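PDB 5NO8: Baccell_00875 from Bacteroides cellulosilyticus DSM 14838, which probably acts as a polysaccharide lyase that removes the L-rhamnose capping glucuronic acid in complex arabinogalactan proteins. Local coordinates for residues A[263-267]-A[583-588]; A[335-341]-A[646-651]. Residue numbers count along the deposited sequence, not the author numbering.

Interaction 1: residues A[263-267]-A[583-588]; sequences NKYVF and PSYHLN
This is a buried, mainly apolar contact between the start of an outermost sheet strand and a loop of the helical part of the chain. Residues 263-265 are irregular; V266 and F267 enter strand 266-268, which runs parallel to strand 326-335 at one edge of a mixed beta sheet. The loop 583-588 lies between helices 562-576 and 596-600. The backbones are closest at Y265 and Y585, with CA atoms 4.8 Å apart. No hydrogen bond joins the segments. Y265 (chi1 m) points its side chain into the loop: CE1 is 3.4 Å from P583 C, and OH is 3.7 Å from P583 CB. Y265 OH is hydrogen-bonded to C262 N. The loop is folded by an ST turn, with H586 N donating to S584 OG at 3.1 Å. S584 O accepts from L587 N (3.1 Å) and N588 N (2.9 Å). Y585 (chi1 p) turns its ring away; its closest approaches are through CB, 3.5 Å from Y265 O, 3.6 Å from Y265 CB and 3.8 Å from V266 CG2.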
ATOM      1  N   ASN A 263      -7.168 -18.815   1.478  1.00 15.97           N
ATOM      2  CA  ASN A 263      -8.134 -18.677   0.399  1.00 16.86           C
ATOM      3  C   ASN A 263      -8.603 -17.224   0.280  1.00 17.25           C
ATOM      4  O   ASN A 263      -8.834 -16.739  -0.828  1.00 17.55           O
ATOM      5  CB  ASN A 263      -9.295 -19.686   0.531  1.00 17.56           C
ATOM      6  CG  ASN A 263     -10.094 -19.510   1.797  1.00 18.50           C
ATOM      7  OD1 ASN A 263      -9.538 -19.451   2.887  1.00 17.57           O
ATOM      8  ND2 ASN A 263     -11.408 -19.370   1.658  1.00 20.97           N
ATOM      9  N   LYS A 264      -8.750 -16.546   1.418  1.00 16.17           N
ATOM     10  CA  LYS A 264      -9.029 -15.113   1.468  1.00 18.34           C
ATOM     11  C   LYS A 264      -8.354 -14.591   2.707  1.00 15.54           C
ATOM     12  O   LYS A 264      -7.937 -15.390   3.531  1.00 14.91           O
ATOM     13  CB  LYS A 264     -10.500 -14.863   1.638  1.00 21.03           C
ATOM     14  CG  LYS A 264     -11.347 -15.422   0.554  1.00 26.52           C
ATOM     15  CD  LYS A 264     -12.705 -14.773   0.582  1.00 27.54           C
ATOM     16  CE  LYS A 264     -13.680 -15.452   1.491  1.00 30.75           C
ATOM     17  NZ  LYS A 264     -15.002 -15.454   0.754  1.00 31.49           N
ATOM     18  N   TYR A 265      -8.263 -13.275   2.842  1.00 13.39           N
ATOM     19  CA  TYR A 265      -7.681 -12.669   4.051  1.00 13.79           C
ATOM     20  C   TYR A 265      -8.659 -11.909   4.892  1.00 12.96           C
ATOM     21  O   TYR A 265      -8.338 -11.525   6.015  1.00 13.18           O
ATOM     22  CB  TYR A 265      -6.444 -11.821   3.684  1.00 13.03           C
ATOM     23  CG  TYR A 265      -5.414 -12.703   3.088  1.00 13.08           C
ATOM     24  CD1 TYR A 265      -4.541 -13.447   3.896  1.00 13.38           C
ATOM     25  CD2 TYR A 265      -5.334 -12.877   1.696  1.00 13.53           C
ATOM     26  CE1 TYR A 265      -3.635 -14.340   3.342  1.00 13.82           C
ATOM     27  CE2 TYR A 265      -4.413 -13.750   1.132  1.00 13.60           C
ATOM     28  CZ  TYR A 265      -3.549 -14.476   1.958  1.00 14.08           C
ATOM     29  OH  TYR A 265      -2.661 -15.375   1.425  1.00 14.65           O
ATOM     30  N   VAL A 266      -9.866 -11.696   4.373  1.00 12.82           N
ATOM     31  CA  VAL A 266     -10.950 -11.126   5.142  1.00 13.08           C
ATOM     32  C   VAL A 266     -12.148 -12.066   4.977  1.00 13.91           C
ATOM     33  O   VAL A 266     -12.507 -12.430   3.850  1.00 13.84           O
ATOM     34  CB  VAL A 266     -11.320  -9.706   4.672  1.00 13.22           C
ATOM     35  CG1 VAL A 266     -12.490  -9.170   5.478  1.00 13.13           C
ATOM     36  CG2 VAL A 266     -10.113  -8.787   4.781  1.00 12.15           C
ATOM     37  N   PHE A 267     -12.714 -12.471   6.106  1.00 13.84           N
ATOM     38  CA  PHE A 267     -13.807 -13.440   6.184  1.00 14.80           C
ATOM     39  C   PHE A 267     -15.019 -12.834   6.856  1.00 15.25           C
ATOM     40  O   PHE A 267     -14.866 -12.044   7.769  1.00 15.34           O
ATOM     41  CB  PHE A 267     -13.363 -14.615   7.040  1.00 14.74           C
ATOM     42  CG  PHE A 267     -12.271 -15.399   6.429  1.00 15.42           C
ATOM     43  CD1 PHE A 267     -12.567 -16.393   5.501  1.00 15.52           C
ATOM     44  CD2 PHE A 267     -10.938 -15.066   6.670  1.00 16.29           C
ATOM     45  CE1 PHE A 267     -11.566 -17.109   4.886  1.00 15.76           C
ATOM     46  CE2 PHE A 267      -9.928 -15.798   6.058  1.00 16.90           C
ATOM     47  CZ  PHE A 267     -10.240 -16.828   5.185  1.00 15.92           C
ATOM     48  N   PRO A 583       0.946 -12.945   2.899  1.00 12.34           N
ATOM     49  CA  PRO A 583      -0.324 -13.531   3.431  1.00 11.80           C
ATOM     50  C   PRO A 583      -0.909 -12.742   4.602  1.00 12.63           C
ATOM     51  O   PRO A 583      -0.959 -13.224   5.747  1.00 11.84           O
ATOM     52  CB  PRO A 583       0.105 -14.937   3.830  1.00 12.08           C
ATOM     53  CG  PRO A 583       1.533 -14.753   4.264  1.00 11.94           C
ATOM     54  CD  PRO A 583       2.106 -13.774   3.283  1.00 11.85           C
ATOM     55  N   SER A 584      -1.316 -11.513   4.292  1.00 12.36           N
ATOM     56  CA  SER A 584      -1.906 -10.576   5.234  1.00 12.26           C
ATOM     57  C   SER A 584      -2.943  -9.757   4.475  1.00 12.18           C
ATOM     58  O   SER A 584      -2.687  -9.304   3.377  1.00 12.46           O
ATOM     59  CB  SER A 584      -0.854  -9.623   5.793  1.00 12.15           C
ATOM     60  OG  SER A 584      -1.442  -8.602   6.590  1.00 13.05           O
ATOM     61  N   TYR A 585      -4.082  -9.512   5.098  1.00 11.85           N
ATOM     62  CA  TYR A 585      -5.088  -8.624   4.529  1.00 11.73           C
ATOM     63  C   TYR A 585      -4.561  -7.189   4.362  1.00 11.93           C
ATOM     64  O   TYR A 585      -5.018  -6.471   3.507  1.00 12.25           O
ATOM     65  CB  TYR A 585      -6.399  -8.654   5.307  1.00 12.23           C
ATOM     66  CG  TYR A 585      -6.306  -8.151   6.729  1.00 12.66           C
ATOM     67  CD1 TYR A 585      -5.981  -9.013   7.766  1.00 13.19           C
ATOM     68  CD2 TYR A 585      -6.485  -6.796   7.029  1.00 13.44           C
ATOM     69  CE1 TYR A 585      -5.857  -8.556   9.080  1.00 13.63           C
ATOM     70  CE2 TYR A 585      -6.408  -6.334   8.328  1.00 13.72           C
ATOM     71  CZ  TYR A 585      -6.116  -7.228   9.352  1.00 14.24           C
ATOM     72  OH  TYR A 585      -6.020  -6.764  10.639  1.00 15.36           O
ATOM     73  N   HIS A 586      -3.565  -6.790   5.143  1.00 11.62           N
ATOM     74  CA  HIS A 586      -2.982  -5.465   4.989  1.00 12.01           C
ATOM     75  C   HIS A 586      -2.204  -5.303   3.687  1.00 12.14           C
ATOM     76  O   HIS A 586      -2.052  -4.166   3.197  1.00 12.26           O
ATOM     77  CB  HIS A 586      -2.026  -5.167   6.151  1.00 12.85           C
ATOM     78  CG  HIS A 586      -2.717  -4.894   7.444  1.00 13.43           C
ATOM     79  ND1 HIS A 586      -2.762  -5.811   8.471  1.00 16.75           N
ATOM     80  CD2 HIS A 586      -3.391  -3.813   7.876  1.00 14.00           C
ATOM     81  CE1 HIS A 586      -3.426  -5.294   9.493  1.00 14.42           C
ATOM     82  NE2 HIS A 586      -3.822  -4.084   9.157  1.00 16.06           N
ATOM     83  N   LEU A 587      -1.652  -6.406   3.190  1.00 12.06           N
ATOM     84  CA  LEU A 587      -0.639  -6.397   2.128  1.00 11.91           C
ATOM     85  C   LEU A 587      -1.001  -7.114   0.856  1.00 12.00           C
ATOM     86  O   LEU A 587      -0.418  -6.807  -0.183  1.00 12.30           O
ATOM     87  CB  LEU A 587       0.669  -7.033   2.625  1.00 12.18           C
ATOM     88  CG  LEU A 587       1.241  -6.528   3.933  1.00 12.09           C
ATOM     89  CD1 LEU A 587       2.462  -7.345   4.340  1.00 12.19           C
ATOM     90  CD2 LEU A 587       1.566  -5.063   3.827  1.00 12.96           C
ATOM     91  N   ASN A 588      -1.928  -8.070   0.900  1.00 12.52           N
ATOM     92  CA  ASN A 588      -2.087  -9.006  -0.208  1.00 13.29           C
ATOM     93  C   ASN A 588      -2.765  -8.308  -1.391  1.00 13.44           C
ATOM     94  O   ASN A 588      -3.918  -7.922  -1.318  1.00 13.26           O
ATOM     95  CB  ASN A 588      -2.873 -10.247   0.211  1.00 12.98           C
ATOM     96  CG  ASN A 588      -2.737 -11.361  -0.790  1.00 14.17           C
ATOM     97  OD1 ASN A 588      -1.763 -12.150  -0.777  1.00 16.91           O
ATOM     98  ND2 ASN A 588      -3.682 -11.440  -1.663  1.00 12.92           N
TER

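Interaction 2: residues A[335-341]-A[646-651]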
ATOM      1  N   ILE A 335     -14.940 -10.195   9.952  1.00 14.43           N
ATOM      2  CA  ILE A 335     -15.925  -9.125  10.142  1.00 16.62           C
ATOM      3  C   ILE A 335     -17.290  -9.806  10.360  1.00 17.36           C
ATOM      4  O   ILE A 335     -17.433 -10.967  10.031  1.00 18.19           O
ATOM      5  CB  ILE A 335     -15.950  -8.141   8.956  1.00 17.89           C
ATOM      6  CG1 ILE A 335     -16.425  -8.823   7.683  1.00 18.45           C
ATOM      7  CG2 ILE A 335     -14.566  -7.516   8.745  1.00 17.53           C
ATOM      8  CD1 ILE A 335     -16.642  -7.856   6.540  1.00 20.35           C
ATOM      9  N   SER A 336     -18.280  -9.076  10.869  1.00 18.10           N
ATOM     10  CA  SER A 336     -19.613  -9.635  11.127  1.00 20.65           C
ATOM     11  C   SER A 336     -20.185 -10.125   9.817  1.00 22.46           C
ATOM     12  O   SER A 336     -20.408 -11.326   9.622  1.00 24.78           O
ATOM     13  CB  SER A 336     -20.561  -8.570  11.727  1.00 23.77           C
ATOM     14  OG  SER A 336     -20.627  -7.375  10.898  1.00 25.93           O
ATOM     15  N   ASN A 337     -20.425  -9.180   8.912  1.00 20.91           N
ATOM     16  CA  ASN A 337     -20.675  -9.474   7.505  1.00 21.01           C
ATOM     17  C   ASN A 337     -20.625  -8.182   6.707  1.00 19.51           C
ATOM     18  O   ASN A 337     -20.866  -7.089   7.240  1.00 18.81           O
ATOM     19  CB  ASN A 337     -21.993 -10.204   7.241  1.00 24.28           C
ATOM     20  CG  ASN A 337     -23.200  -9.334   7.478  1.00 23.67           C
ATOM     21  OD1 ASN A 337     -23.661  -8.615   6.585  1.00 19.10           O
ATOM     22  ND2 ASN A 337     -23.724  -9.407   8.683  1.00 27.55           N
ATOM     23  N   THR A 338     -20.295  -8.347   5.445  1.00 19.21           N
ATOM     24  CA  THR A 338     -19.907  -7.266   4.609  1.00 20.94           C
ATOM     25  C   THR A 338     -21.037  -6.317   4.347  1.00 18.34           C
ATOM     26  O   THR A 338     -20.835  -5.125   4.411  1.00 18.32           O
ATOM     27  CB  THR A 338     -19.335  -7.783   3.286  1.00 23.82           C
ATOM     28  OG1 THR A 338     -18.343  -8.768   3.600  1.00 28.39           O
ATOM     29  CG2 THR A 338     -18.705  -6.684   2.521  1.00 25.76           C
ATOM     30  N   ALA A 339     -22.226  -6.844   4.052  1.00 17.60           N
ATOM     31  CA  ALA A 339     -23.366  -5.981   3.784  1.00 16.91           C
ATOM     32  C   ALA A 339     -23.657  -5.065   4.983  1.00 17.02           C
ATOM     33  O   ALA A 339     -23.914  -3.872   4.805  1.00 15.41           O
ATOM     34  CB  ALA A 339     -24.614  -6.820   3.435  1.00 17.23           C
ATOM     35  N   ASP A 340     -23.649  -5.632   6.193  1.00 16.44           N
ATOM     36  CA  ASP A 340     -23.922  -4.858   7.402  1.00 18.19           C
ATOM     37  C   ASP A 340     -22.789  -3.855   7.669  1.00 16.35           C
ATOM     38  O   ASP A 340     -23.047  -2.770   8.200  1.00 16.05           O
ATOM     39  CB  ASP A 340     -24.057  -5.743   8.661  1.00 21.82           C
ATOM     40  CG  ASP A 340     -25.345  -6.569   8.703  1.00 29.44           C
ATOM     41  OD1 ASP A 340     -26.269  -6.331   7.889  1.00 35.59           O
ATOM     42  OD2 ASP A 340     -25.429  -7.478   9.582  1.00 31.97           O
ATOM     43  N   LEU A 341     -21.549  -4.244   7.364  1.00 15.44           N
ATOM     44  CA  LEU A 341     -20.404  -3.329   7.539  1.00 15.74           C
ATOM     45  C   LEU A 341     -20.634  -2.044   6.725  1.00 15.12           C
ATOM     46  O   LEU A 341     -20.485  -0.950   7.242  1.00 14.86           O
ATOM     47  CB  LEU A 341     -19.077  -3.990   7.138  1.00 16.44           C
ATOM     48  CG  LEU A 341     -17.797  -3.246   7.551  1.00 17.17           C
ATOM     49  CD1 LEU A 341     -17.704  -3.114   9.074  1.00 18.20           C
ATOM     50  CD2 LEU A 341     -16.544  -3.954   7.045  1.00 17.44           C
ATOM     51  N   LEU A 646     -11.451  -3.573   3.387  1.00 12.54           N
ATOM     52  CA  LEU A 646     -12.524  -3.518   4.373  1.00 12.82           C
ATOM     53  C   LEU A 646     -12.039  -3.326   5.786  1.00 12.91           C
ATOM     54  O   LEU A 646     -12.823  -2.921   6.635  1.00 13.94           O
ATOM     55  CB  LEU A 646     -13.421  -4.754   4.318  1.00 13.53           C
ATOM     56  CG  LEU A 646     -14.234  -4.913   3.038  1.00 14.64           C
ATOM     57  CD1 LEU A 646     -14.894  -6.275   3.060  1.00 14.96           C
ATOM     58  CD2 LEU A 646     -15.250  -3.790   2.892  1.00 15.51           C
ATOM     59  N   CYS A 647     -10.754  -3.587   6.058  1.00 12.97           N
ATOM     60  CA  CYS A 647     -10.227  -3.373   7.401  1.00 12.93           C
ATOM     61  C   CYS A 647     -10.239  -1.914   7.847  1.00 12.92           C
ATOM     62  O   CYS A 647     -10.142  -1.651   9.033  1.00 13.92           O
ATOM     63  CB  CYS A 647      -8.844  -3.961   7.548  1.00 13.06           C
ATOM     64  SG  CYS A 647      -7.596  -3.086   6.575  1.00 14.21           S
ATOM     65  N   LEU A 648     -10.442  -0.977   6.922  1.00 12.76           N
ATOM     66  CA  LEU A 648     -10.505   0.453   7.263  1.00 13.22           C
ATOM     67  C   LEU A 648     -11.846   0.876   7.862  1.00 12.82           C
ATOM     68  O   LEU A 648     -12.015   2.030   8.229  1.00 12.76           O
ATOM     69  CB  LEU A 648     -10.223   1.278   6.015  1.00 13.32           C
ATOM     70  CG  LEU A 648      -8.848   1.097   5.369  1.00 13.97           C
ATOM     71  CD1 LEU A 648      -8.881   1.675   3.965  1.00 15.00           C
ATOM     72  CD2 LEU A 648      -7.746   1.712   6.214  1.00 14.48           C
ATOM     73  N   PHE A 649     -12.806  -0.048   7.921  1.00 12.22           N
ATOM     74  CA  PHE A 649     -14.184   0.218   8.347  1.00 13.00           C
ATOM     75  C   PHE A 649     -14.496  -0.680   9.524  1.00 13.44           C
ATOM     76  O   PHE A 649     -14.224  -1.894   9.475  1.00 14.49           O
ATOM     77  CB  PHE A 649     -15.127  -0.059   7.161  1.00 12.54           C
ATOM     78  CG  PHE A 649     -14.750   0.740   5.960  1.00 12.43           C
ATOM     79  CD1 PHE A 649     -15.168   2.061   5.845  1.00 12.92           C
ATOM     80  CD2 PHE A 649     -13.909   0.211   4.993  1.00 13.12           C
ATOM     81  CE1 PHE A 649     -14.734   2.845   4.781  1.00 13.66           C
ATOM     82  CE2 PHE A 649     -13.487   0.995   3.919  1.00 13.78           C
ATOM     83  CZ  PHE A 649     -13.909   2.311   3.822  1.00 13.25           C
ATOM     84  N   PHE A 650     -15.016  -0.071  10.578  1.00 13.58           N
ATOM     85  CA  PHE A 650     -15.232  -0.741  11.842  1.00 14.51           C
ATOM     86  C   PHE A 650     -16.710  -1.046  12.095  1.00 15.63           C
ATOM     87  O   PHE A 650     -17.611  -0.453  11.467  1.00 15.31           O
ATOM     88  CB  PHE A 650     -14.618   0.117  12.959  1.00 14.33           C
ATOM     89  CG  PHE A 650     -13.197   0.555  12.647  1.00 14.79           C
ATOM     90  CD1 PHE A 650     -12.232  -0.396  12.300  1.00 15.46           C
ATOM     91  CD2 PHE A 650     -12.867   1.889  12.600  1.00 14.93           C
ATOM     92  CE1 PHE A 650     -10.941  -0.008  11.968  1.00 16.09           C
ATOM     93  CE2 PHE A 650     -11.578   2.294  12.284  1.00 15.29           C
ATOM     94  CZ  PHE A 650     -10.616   1.333  11.955  1.00 15.44           C
ATOM     95  N   GLU A 651     -16.957  -1.934  13.045  1.00 16.00           N
ATOM     96  CA  GLU A 651     -18.296  -2.490  13.256  1.00 17.29           C
ATOM     97  C   GLU A 651     -19.258  -1.512  13.903  1.00 18.32           C
ATOM     98  O   GLU A 651     -20.434  -1.822  13.996  1.00 18.82           O
ATOM     99  CB  GLU A 651     -18.255  -3.767  14.096  1.00 18.51           C
ATOM    100  CG  GLU A 651     -17.468  -4.911  13.463  1.00 21.56           C
ATOM    101  CD  GLU A 651     -18.160  -5.606  12.320  1.00 25.86           C
ATOM    102  OE1 GLU A 651     -19.391  -5.384  12.108  1.00 27.68           O
ATOM    103  OE2 GLU A 651     -17.454  -6.403  11.636  1.00 25.80           O
TER
HETATM  104  O   HOH W   1     -18.299   0.590   9.085  1.00 24.95           O
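L341 is at the apolar centre, just past an N-capped strand-to-helix junction. It sits in the first turn of helix 338-352 and packs on 646-651, the end of a 3-10 segment (L646-L648) and the irregular residues after it. Its t, p rotamer brings the two methyl groups to this segment. L341 CD2 lies 4.2 Å from L646 CB and 4.1 Å from F649 CB. L341 CD1 lies 3.6 Å from F650 O, so the leucine packs on backbone as well as side chains. L646 extends the apolar patch. L646 CD1 is 3.9 Å from T338 CG2 and 4.2 Å from I335 CD1. L684 and Y687 of helix 682-692 also touch L646. F649 N donates to L646 O at 3.1 Å, closing the last 3-10 turn.

Strand 326-335 ends here, and after the two residues S336 and N337 the helix begins. N337 is the N-cap: its OD1 accepts from D340 N at 3.0 Å, and its ND2 donates to D340 OD2 at 2.7 Å. L341 N donates to N337 O at 2.9 Å.

At the polar edge, the carboxylate of E651 grips S336 at two points. S336 N donates to E651 OE2 at 2.9 Å, with a nearly straight angle of 168°. S336 OG donates to E651 OE1 at 2.6 Å. OE1 also forms a salt bridge with K344, further along the helix. The contact thus joins the strand-to-helix junction to the loop after helix 632-644. A water completes the edge, donating to F650 O at 2.7 Å and to L341 O at 3.2 Å.

From the N terminus, the chain passes 263-267 on the edge strand of the mixed sheet, then 335-341, where strand 326-335 leads into helix 338-352. The mainly helical part follows and supplies 583-588 and then 646-651. Interaction 1 closes a loop of 315 intervening residues, and interaction 2 one of 304. The segments alternate along the chain, so the two contacts cross and do not nest. Their centres are 14 Å apart. They touch on both sides: F267 O and I335 N are 2.9 Å apart, a probable hydrogen bond, and Y585 CE2 packs 3.5 Å from C647 CB. Together they join the sheet's edge strand, and the strand-to-helix junction beside it, to two loops of the helical region.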